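Local coordinates for hypothetical methylmalonyl-CoA decarboxylase alpha subunit (Sulfolobus tokodaii, PDB 1X0U), which is of unconfirmed function but belongs to the carboxyl transferase family of the crotonase-like clan, as the putative carboxyl transferase subunit of a larger enzyme, at residues L366-G371 and V406-G411. Residues are numbered along the deposited sequence; the frame is centred on the assembly and turned at random.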
loop_
_atom_site.group_PDB
_atom_site.type_symbol
_atom_site.label_atom_id
_atom_site.label_comp_id
_atom_site.label_asym_id
_atom_site.label_seq_id
_atom_site.Cartn_x
_atom_site.Cartn_y
_atom_site.Cartn_z
ATOM N N LEU A 366 1.478 -32.615 17.448
ATOM C CA LEU A 366 1.947 -33.941 17.833
ATOM C C LEU A 366 0.665 -34.737 17.695
ATOM O O LEU A 366 -0.299 -34.512 18.426
ATOM C CB LEU A 366 2.463 -33.931 19.277
ATOM C CG LEU A 366 3.633 -32.956 19.464
ATOM C CD1 LEU A 366 3.910 -32.711 20.936
ATOM C CD2 LEU A 366 4.849 -33.502 18.768
ATOM N N VAL A 367 0.657 -35.671 16.751
ATOM C CA VAL A 367 -0.547 -36.425 16.448
ATOM C C VAL A 367 -0.695 -37.867 16.899
ATOM O O VAL A 367 0.239 -38.668 16.817
ATOM C CB VAL A 367 -0.804 -36.394 14.917
ATOM C CG1 VAL A 367 -2.154 -37.041 14.589
ATOM C CG2 VAL A 367 -0.741 -34.954 14.414
ATOM N N ASP A 368 -1.912 -38.178 17.344
ATOM C CA ASP A 368 -2.308 -39.516 17.764
ATOM C C ASP A 368 -3.797 -39.457 18.039
ATOM O O ASP A 368 -4.239 -39.451 19.177
ATOM C CB ASP A 368 -1.554 -39.977 19.020
ATOM C CG ASP A 368 -1.810 -41.443 19.338
ATOM O OD1 ASP A 368 -2.406 -42.141 18.483
ATOM O OD2 ASP A 368 -1.412 -41.896 20.436
ATOM N N THR A 369 -4.568 -39.390 16.966
ATOM C CA THR A 369 -6.011 -39.305 17.068
ATOM C C THR A 369 -6.656 -40.249 16.057
ATOM O O THR A 369 -6.277 -40.273 14.885
ATOM C CB THR A 369 -6.485 -37.845 16.832
ATOM O OG1 THR A 369 -7.916 -37.798 16.827
ATOM C CG2 THR A 369 -5.940 -37.303 15.506
ATOM N N PRO A 370 -7.631 -41.050 16.509
ATOM C CA PRO A 370 -8.360 -42.019 15.692
ATOM C C PRO A 370 -9.577 -41.434 14.980
ATOM O O PRO A 370 -10.205 -42.108 14.165
ATOM C CB PRO A 370 -8.769 -43.063 16.716
ATOM C CG PRO A 370 -9.151 -42.199 17.873
ATOM C CD PRO A 370 -8.020 -41.183 17.928
ATOM N N GLY A 371 -9.917 -40.186 15.295
ATOM C CA GLY A 371 -11.078 -39.567 14.678
ATOM C C GLY A 371 -11.857 -38.726 15.672
ATOM O O GLY A 371 -11.275 -38.170 16.587
ATOM N N VAL A 406 3.022 -38.929 16.024
ATOM C CA VAL A 406 3.548 -39.876 16.994
ATOM C C VAL A 406 2.983 -41.277 16.763
ATOM O O VAL A 406 3.731 -42.254 16.691
ATOM C CB VAL A 406 3.225 -39.386 18.423
ATOM C CG1 VAL A 406 3.467 -40.477 19.451
ATOM C CG2 VAL A 406 4.094 -38.184 18.738
ATOM N N ARG A 407 1.669 -41.374 16.626
ATOM C CA ARG A 407 1.042 -42.666 16.406
ATOM C C ARG A 407 -0.112 -42.571 15.414
ATOM O O ARG A 407 0.098 -42.265 14.242
ATOM C CB ARG A 407 0.555 -43.262 17.735
ATOM C CG ARG A 407 0.247 -44.765 17.665
ATOM C CD ARG A 407 -0.003 -45.365 19.055
ATOM N NE ARG A 407 -1.145 -44.761 19.736
ATOM C CZ ARG A 407 -1.665 -45.225 20.867
ATOM N NH1 ARG A 407 -2.706 -44.619 21.427
ATOM N NH2 ARG A 407 -1.140 -46.297 21.442
ATOM N N LYS A 408 -1.330 -42.819 15.878
ATOM C CA LYS A 408 -2.485 -42.777 14.994
ATOM C C LYS A 408 -2.751 -41.401 14.404
ATOM O O LYS A 408 -2.458 -40.379 15.018
ATOM C CB LYS A 408 -3.731 -43.252 15.740
ATOM C CG LYS A 408 -3.651 -44.701 16.228
ATOM C CD LYS A 408 -5.008 -45.205 16.683
ATOM C CE LYS A 408 -5.614 -44.316 17.768
ATOM N NZ LYS A 408 -4.638 -44.121 18.876
ATOM N N SER A 409 -3.310 -41.395 13.200
ATOM C CA SER A 409 -3.669 -40.170 12.499
ATOM C C SER A 409 -4.673 -40.630 11.452
ATOM O O SER A 409 -4.306 -40.925 10.312
ATOM C CB SER A 409 -2.441 -39.555 11.839
ATOM O OG SER A 409 -2.664 -38.187 11.560
ATOM N N TYR A 410 -5.938 -40.693 11.856
ATOM C CA TYR A 410 -7.007 -41.185 10.995
ATOM C C TYR A 410 -8.021 -40.151 10.511
ATOM O O TYR A 410 -8.307 -39.171 11.194
ATOM C CB TYR A 410 -7.816 -42.288 11.713
ATOM C CG TYR A 410 -7.058 -43.476 12.293
ATOM C CD1 TYR A 410 -5.757 -43.802 11.879
ATOM C CD2 TYR A 410 -7.683 -44.323 13.209
ATOM C CE1 TYR A 410 -5.110 -44.952 12.370
ATOM C CE2 TYR A 410 -7.045 -45.462 13.694
ATOM C CZ TYR A 410 -5.762 -45.770 13.272
ATOM O OH TYR A 410 -5.152 -46.897 13.771
ATOM N N GLY A 411 -8.582 -40.437 9.335
ATOM C CA GLY A 411 -9.612 -39.623 8.715
ATOM C C GLY A 411 -9.538 -38.117 8.788
ATOM O O GLY A 411 -8.488 -37.533 8.574
HETATM O O HOH W 1 -4.706 -41.661 21.017
#
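Asp368 turns its carboxylate onto Arg407 and Lys408, and this salt-bridge network carries the contact. Its CG stands anti to the backbone N (chi1 -171°), which brings OD1 to segment 406-411. There OD1 accepts three bonds. Lys408 N meets Asp368 OD1 from above the carboxylate plane at 2.9 Å. Lys408 NZ lies 3.0 Å from Asp368 OD1 on the syn side, at the end of a chain that kinks twice near its tip. Arg407 NE points almost straight at Asp368 OD1 from 3.2 Å. Arg407 NE also lies 3.0 Å from Asp368 OD2, as part of the salt bridge. The carboxylate and guanidinium planes stand 79° apart, so this is not the flat two-pronged pairing. Tyr289 OH bonds OD2, while Arg407 NH2 and Lys408 NZ also reach the carbonyls of Lys287 and Ala285.

Pro370 CB rests 3.6 Å from Lys408 CE and also touches the ring of Tyr410 at CD2. Lys408 CB sits over one face of that ring, offset toward its rim, and Tyr410 OH bonds Glu434. Val367 CG1 lies 3.3 Å from Ser409 OG, a methyl against a hydroxyl oxygen.

Backbone bonds frame these groups. Val367 O accepts from both Val406 N and Arg407 N where the chain turns its corner. Tyr410 N bonds Thr369 O at 3.1 Å, beside the parallel bridge of Thr369 with Ser409. The contact thus joins the end of strand 363-369, in the second of two large mixed sheets, consistent with the family's crotonase-like fold, to short strand 408-410, which also pairs with strand 434-436. Two cationic groups and a backbone N-H around one buried carboxylate would be expected to stabilise its negative charge.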